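Polyketide synthase associated protein 5 (Mycobacterium tuberculosis, PDB 1Q9J) probably catalyses the last step of dimycocerosate ester synthesis, transferring mycocerosyl groups from mycocerosic acid synthase to phthiocerol and related diols. Local coordinates at residues 25-31 and 359-365; 167-173 and 272-276. One frame throughout, in Å; residues are numbered along the deposited sequence.

Interaction 1 of 2, residues 25-31 and 359-365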
loop_
_atom_site.group_PDB
_atom_site.type_symbol
_atom_site.label_atom_id
_atom_site.label_comp_id
_atom_site.label_asym_id
_atom_site.label_seq_id
_atom_site.Cartn_x
_atom_site.Cartn_y
_atom_site.Cartn_z
ATOM N N SER A 25 -7.957 3.011 1.670
ATOM C CA SER A 25 -8.833 3.809 0.828
ATOM C C SER A 25 -8.020 4.386 -0.323
ATOM O O SER A 25 -6.806 4.595 -0.226
ATOM C CB SER A 25 -9.490 4.940 1.637
ATOM O OG SER A 25 -8.522 5.855 2.152
ATOM N N MET A 26 -8.727 4.639 -1.409
ATOM C CA MET A 26 -8.137 5.186 -2.602
ATOM C C MET A 26 -9.142 6.191 -3.138
ATOM O O MET A 26 -10.260 5.837 -3.527
ATOM C CB MET A 26 -7.901 4.085 -3.631
ATOM C CG MET A 26 -6.911 4.463 -4.713
ATOM S SD MET A 26 -5.299 4.797 -3.950
ATOM C CE MET A 26 -5.221 6.519 -4.116
ATOM N N THR A 27 -8.732 7.451 -3.152
ATOM C CA THR A 27 -9.596 8.522 -3.598
ATOM C C THR A 27 -9.100 9.207 -4.856
ATOM O O THR A 27 -7.967 9.674 -4.938
ATOM C CB THR A 27 -9.754 9.549 -2.481
ATOM O OG1 THR A 27 -10.113 8.864 -1.272
ATOM C CG2 THR A 27 -10.847 10.555 -2.839
ATOM N N ILE A 28 -9.977 9.245 -5.842
ATOM C CA ILE A 28 -9.679 9.874 -7.105
ATOM C C ILE A 28 -10.512 11.150 -7.217
ATOM O O ILE A 28 -11.748 11.097 -7.249
ATOM C CB ILE A 28 -10.053 8.960 -8.292
ATOM C CG1 ILE A 28 -9.299 7.647 -8.216
ATOM C CG2 ILE A 28 -9.762 9.659 -9.593
ATOM C CD1 ILE A 28 -10.008 6.563 -7.410
ATOM N N GLN A 29 -9.835 12.291 -7.274
ATOM C CA GLN A 29 -10.518 13.567 -7.412
ATOM C C GLN A 29 -10.890 13.701 -8.888
ATOM O O GLN A 29 -10.019 13.650 -9.744
ATOM C CB GLN A 29 -9.577 14.699 -7.002
ATOM C CG GLN A 29 -10.196 16.065 -7.147
ATOM C CD GLN A 29 -11.592 16.126 -6.556
ATOM O OE1 GLN A 29 -11.789 15.822 -5.377
ATOM N NE2 GLN A 29 -12.572 16.516 -7.375
ATOM N N LEU A 30 -12.171 13.865 -9.199
ATOM C CA LEU A 30 -12.555 13.979 -10.601
ATOM C C LEU A 30 -13.057 15.357 -11.027
ATOM O O LEU A 30 -13.288 16.248 -10.202
ATOM C CB LEU A 30 -13.617 12.932 -10.938
ATOM C CG LEU A 30 -13.224 11.490 -10.614
ATOM C CD1 LEU A 30 -14.392 10.553 -10.881
ATOM C CD2 LEU A 30 -12.023 11.103 -11.455
ATOM N N ARG A 31 -13.204 15.511 -12.341
ATOM C CA ARG A 31 -13.692 16.736 -12.960
ATOM C C ARG A 31 -14.469 16.359 -14.207
ATOM O O ARG A 31 -13.904 15.860 -15.180
ATOM C CB ARG A 31 -12.548 17.677 -13.339
ATOM C CG ARG A 31 -13.024 18.847 -14.204
ATOM C CD ARG A 31 -12.082 20.031 -14.124
ATOM N NE ARG A 31 -10.872 19.842 -14.909
ATOM C CZ ARG A 31 -9.674 20.285 -14.543
ATOM N NH1 ARG A 31 -9.531 20.937 -13.395
ATOM N NH2 ARG A 31 -8.619 20.085 -15.328
ATOM N N LEU A 359 -14.499 13.117 -18.667
ATOM C CA LEU A 359 -14.094 12.926 -17.280
ATOM C C LEU A 359 -12.581 12.868 -17.250
ATOM O O LEU A 359 -11.958 12.400 -18.191
ATOM C CB LEU A 359 -14.676 11.627 -16.718
ATOM C CG LEU A 359 -15.318 11.680 -15.328
ATOM C CD1 LEU A 359 -15.773 10.279 -14.990
ATOM C CD2 LEU A 359 -14.346 12.203 -14.275
ATOM N N GLU A 360 -11.994 13.359 -16.172
ATOM C CA GLU A 360 -10.554 13.363 -16.045
ATOM C C GLU A 360 -10.164 13.341 -14.582
ATOM O O GLU A 360 -10.814 13.966 -13.744
ATOM C CB GLU A 360 -9.968 14.602 -16.729
ATOM C CG GLU A 360 -9.736 14.454 -18.230
ATOM C CD GLU A 360 -10.247 15.640 -19.033
ATOM O OE1 GLU A 360 -11.468 15.696 -19.308
ATOM O OE2 GLU A 360 -9.433 16.524 -19.382
ATOM N N ILE A 361 -9.105 12.607 -14.282
ATOM C CA ILE A 361 -8.610 12.494 -12.923
ATOM C C ILE A 361 -7.717 13.680 -12.588
ATOM O O ILE A 361 -6.796 13.982 -13.335
ATOM C CB ILE A 361 -7.784 11.224 -12.777
ATOM C CG1 ILE A 361 -8.648 10.012 -13.150
ATOM C CG2 ILE A 361 -7.198 11.146 -11.375
ATOM C CD1 ILE A 361 -7.913 8.691 -13.148
ATOM N N GLU A 362 -7.975 14.351 -11.470
ATOM C CA GLU A 362 -7.149 15.499 -11.088
ATOM C C GLU A 362 -6.181 15.165 -9.971
ATOM O O GLU A 362 -5.143 15.803 -9.829
ATOM C CB GLU A 362 -8.033 16.684 -10.675
ATOM C CG GLU A 362 -8.767 17.301 -11.846
ATOM C CD GLU A 362 -7.813 17.748 -12.950
ATOM O OE1 GLU A 362 -8.252 17.796 -14.126
ATOM O OE2 GLU A 362 -6.630 18.056 -12.644
ATOM N N ASP A 363 -6.521 14.169 -9.168
ATOM C CA ASP A 363 -5.641 13.786 -8.076
ATOM C C ASP A 363 -5.985 12.402 -7.545
ATOM O O ASP A 363 -7.117 11.942 -7.673
ATOM C CB ASP A 363 -5.726 14.824 -6.950
ATOM C CG ASP A 363 -4.639 14.650 -5.926
ATOM O OD1 ASP A 363 -3.714 13.845 -6.197
ATOM O OD2 ASP A 363 -4.706 15.317 -4.860
ATOM N N ILE A 364 -4.994 11.735 -6.966
ATOM C CA ILE A 364 -5.186 10.400 -6.414
ATOM C C ILE A 364 -4.478 10.287 -5.069
ATOM O O ILE A 364 -3.253 10.190 -5.016
ATOM C CB ILE A 364 -4.637 9.320 -7.380
ATOM C CG1 ILE A 364 -5.632 9.092 -8.518
ATOM C CG2 ILE A 364 -4.356 8.032 -6.631
ATOM C CD1 ILE A 364 -5.191 8.058 -9.544
ATOM N N LYS A 365 -5.251 10.304 -3.986
ATOM C CA LYS A 365 -4.677 10.214 -2.644
ATOM C C LYS A 365 -5.006 8.877 -1.991
ATOM O O LYS A 365 -6.114 8.362 -2.124
ATOM C CB LYS A 365 -5.203 11.344 -1.746
ATOM C CG LYS A 365 -5.060 12.752 -2.308
ATOM C CD LYS A 365 -5.587 13.795 -1.325
ATOM C CE LYS A 365 -5.743 15.167 -1.988
ATOM N NZ LYS A 365 -6.710 15.125 -3.131
#

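Interaction 2 of 2, residues 167-173 and 272-276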
loop_
_atom_site.group_PDB
_atom_site.type_symbol
_atom_site.label_atom_id
_atom_site.label_comp_id
_atom_site.label_asym_id
_atom_site.label_seq_id
_atom_site.Cartn_x
_atom_site.Cartn_y
_atom_site.Cartn_z
ATOM N N VAL A 167 0.282 -19.557 -1.046
ATOM C CA VAL A 167 1.132 -19.451 -2.220
ATOM C C VAL A 167 2.478 -20.156 -2.040
ATOM O O VAL A 167 2.995 -20.791 -2.965
ATOM C CB VAL A 167 1.345 -17.969 -2.582
ATOM C CG1 VAL A 167 2.506 -17.814 -3.560
ATOM C CG2 VAL A 167 0.066 -17.421 -3.190
ATOM N N LEU A 168 3.036 -20.053 -0.841
ATOM C CA LEU A 168 4.303 -20.700 -0.555
ATOM C C LEU A 168 4.098 -22.210 -0.488
ATOM O O LEU A 168 4.877 -22.995 -1.046
ATOM C CB LEU A 168 4.891 -20.189 0.766
ATOM C CG LEU A 168 5.176 -18.677 0.811
ATOM C CD1 LEU A 168 5.948 -18.361 2.062
ATOM C CD2 LEU A 168 5.932 -18.224 -0.414
ATOM N N ALA A 169 3.041 -22.627 0.191
ATOM C CA ALA A 169 2.775 -24.051 0.288
ATOM C C ALA A 169 2.668 -24.690 -1.103
ATOM O O ALA A 169 3.195 -25.778 -1.310
ATOM C CB ALA A 169 1.498 -24.297 1.095
ATOM N N GLN A 170 2.002 -24.034 -2.056
ATOM C CA GLN A 170 1.885 -24.612 -3.402
ATOM C C GLN A 170 3.274 -24.894 -3.949
ATOM O O GLN A 170 3.475 -25.865 -4.675
ATOM C CB GLN A 170 1.172 -23.668 -4.370
ATOM C CG GLN A 170 -0.280 -23.392 -4.035
ATOM C CD GLN A 170 -1.002 -22.655 -5.156
ATOM O OE1 GLN A 170 -0.470 -21.712 -5.755
ATOM N NE2 GLN A 170 -2.232 -23.070 -5.427
ATOM N N ARG A 171 4.219 -24.021 -3.612
ATOM C CA ARG A 171 5.597 -24.180 -4.042
ATOM C C ARG A 171 6.312 -24.971 -2.962
ATOM O O ARG A 171 5.676 -25.543 -2.074
ATOM C CB ARG A 171 6.278 -22.823 -4.220
ATOM C CG ARG A 171 5.888 -22.087 -5.500
ATOM C CD ARG A 171 5.282 -20.736 -5.165
ATOM N NE ARG A 171 3.978 -20.528 -5.816
ATOM C CZ ARG A 171 3.859 -20.020 -7.029
ATOM N NH1 ARG A 171 4.955 -19.681 -7.699
ATOM N NH2 ARG A 171 2.667 -19.847 -7.550
ATOM N N GLY A 172 7.633 -25.016 -3.024
ATOM C CA GLY A 172 8.355 -25.756 -2.009
ATOM C C GLY A 172 8.223 -25.095 -0.651
ATOM O O GLY A 172 7.845 -25.732 0.336
ATOM N N ILE A 173 8.522 -23.800 -0.626
ATOM C CA ILE A 173 8.493 -22.986 0.582
ATOM C C ILE A 173 7.522 -23.483 1.654
ATOM O O ILE A 173 6.300 -23.461 1.474
ATOM C CB ILE A 173 8.185 -21.519 0.230
ATOM C CG1 ILE A 173 8.762 -21.189 -1.151
ATOM C CG2 ILE A 173 8.829 -20.605 1.249
ATOM C CD1 ILE A 173 8.420 -19.803 -1.669
ATOM N N LEU A 272 8.822 -15.215 -6.967
ATOM C CA LEU A 272 8.536 -16.636 -6.858
ATOM C C LEU A 272 8.406 -17.434 -8.142
ATOM O O LEU A 272 8.325 -16.896 -9.238
ATOM C CB LEU A 272 7.255 -16.846 -6.064
ATOM C CG LEU A 272 7.187 -16.270 -4.660
ATOM C CD1 LEU A 272 5.859 -16.678 -4.059
ATOM C CD2 LEU A 272 8.340 -16.778 -3.809
ATOM N N ALA A 273 8.357 -18.748 -7.930
ATOM C CA ALA A 273 8.226 -19.787 -8.945
ATOM C C ALA A 273 7.110 -19.404 -9.903
ATOM O O ALA A 273 6.913 -18.211 -10.151
ATOM C CB ALA A 273 7.933 -21.113 -8.277
ATOM N N PRO A 274 6.337 -20.390 -10.431
ATOM C CA PRO A 274 5.306 -19.884 -11.346
ATOM C C PRO A 274 4.756 -18.597 -10.756
ATOM O O PRO A 274 4.283 -18.553 -9.618
ATOM C CB PRO A 274 4.288 -21.016 -11.399
ATOM C CG PRO A 274 4.459 -21.685 -10.089
ATOM C CD PRO A 274 5.942 -21.714 -9.914
ATOM N N PRO A 275 4.916 -17.502 -11.501
ATOM C CA PRO A 275 4.451 -16.186 -11.080
ATOM C C PRO A 275 3.026 -16.254 -10.567
ATOM O O PRO A 275 2.279 -17.173 -10.898
ATOM C CB PRO A 275 4.602 -15.340 -12.348
ATOM C CG PRO A 275 4.647 -16.349 -13.454
ATOM C CD PRO A 275 5.456 -17.448 -12.861
ATOM N N VAL A 276 2.675 -15.299 -9.722
ATOM C CA VAL A 276 1.354 -15.216 -9.147
ATOM C C VAL A 276 0.766 -13.949 -9.703
ATOM O O VAL A 276 1.501 -12.976 -9.926
ATOM C CB VAL A 276 1.441 -15.133 -7.630
ATOM C CG1 VAL A 276 0.058 -15.002 -7.048
ATOM C CG2 VAL A 276 2.149 -16.382 -7.095
#

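Interaction 1 of 2, residues 25-31 and 359-365
A long sequence separation is no bar to antiparallel strand pairing, as residues 25-31 and 359-365 demonstrate. At the start, S25 joins Q367, two residues past the end of 359-365, by a backbone hydrogen bond and through its hydroxyl, so the pairing continues beyond K365. T27 and K365 form an antiparallel hydrogen-bonded pair, held by K365 N to T27 O at 2.9 Å; the return bond, T27 N to K365 O at 3.0 Å, is less certain because that oxygen is modelled too close to a neighbour. I28 then faces I364 in a non-hydrogen-bonded pair, its CG1 lying 4.0 Å from I364 CG1 and its CG2 3.5 Å from I361 CG2; I28 also touches F140 of helix 129-148. At Q29 the register slips by one. Q29 N donates to D363 O (2.8 Å), whereas Q29 O accepts from E362 N (2.8 Å), so two residues face one: a classic beta bulge. Strand 360-368 crosses over from the C-terminal half of the sequence to lie against 23-31 as the outermost strand of the five-stranded mixed sheet. Past the bulge, L30 returns to the apolar face with I28, I361 and I364, placing CD2 3.9 Å from I361 CG1 and CB 3.5 Å from L359 CD2. R31 and E360 exchange only weak, long backbone bonds. R31 NH2 and E362 OE1 make a salt bridge of charges alone, no N-H pointing at the oxygen, whose modelled 2.6 Å is not secure.

Interaction 2 of 2, residues 167-173 and 272-276
Where helix 164-170 ends against an irregular loop, one long polar side chain bridges to the loop backbone while aliphatic side chains pack beside it. That bridge is R171, just beyond the helix. Its NH1 donates to P274 O in a hydrogen bond modelled at 2.3 Å, shorter than is realistic, so the true distance is probably longer; NH2 reaches the same oxygen at 2.9 Å in a weak one, so a single carbonyl receives both ends of the guanidinium. Within its own segment, R171 NE makes a further weak bond to V167 O (3.0 Å), linking the guanidinium back to the last turn of the helix. Van der Waals contacts flank the group: V276 CG2 covers one guanidinium face, 3.5 Å from R171 NH2, and P274 CG the opposite one, 3.2 Å from R171 NH1. Segment 272-276 lies between strands 260-267 and 285-292 of the six-stranded mixed sheet, so the contact joins a first-half helix to a loop of the C-terminal half. In the apolar part, L272 puts CD1 3.6 Å from V167 CG1 and 4.0 Å from L168 CD2, while its CD2 lies 3.7 Å from I173 CD1. V167 CG1 also meets V276 CG2 at 3.8 Å, and L284 touches both valines. The V276 side chain lies about 9 Å from that of D128, which by similarity helps organise the active site.

In the fold
Both contacts join the first half of the sequence to the second, yet they lie on opposite sides of the chain's centre, their own centres 35 Å apart, and share no secondary-structure element. Along the chain, interaction 2 is nested inside the loop closed by interaction 1. Both are partly buried, each combining buried apolar residues with exposed ones. Interaction 1 extends a sheet, so backbone bonds dominate and charged groups gather toward its exposed parts; it buries 676 Å². Interaction 2, burying 322 Å², has no strand pairing and relies on an arginine side chain bonding to a loop carbonyl, with aliphatic contacts alongside.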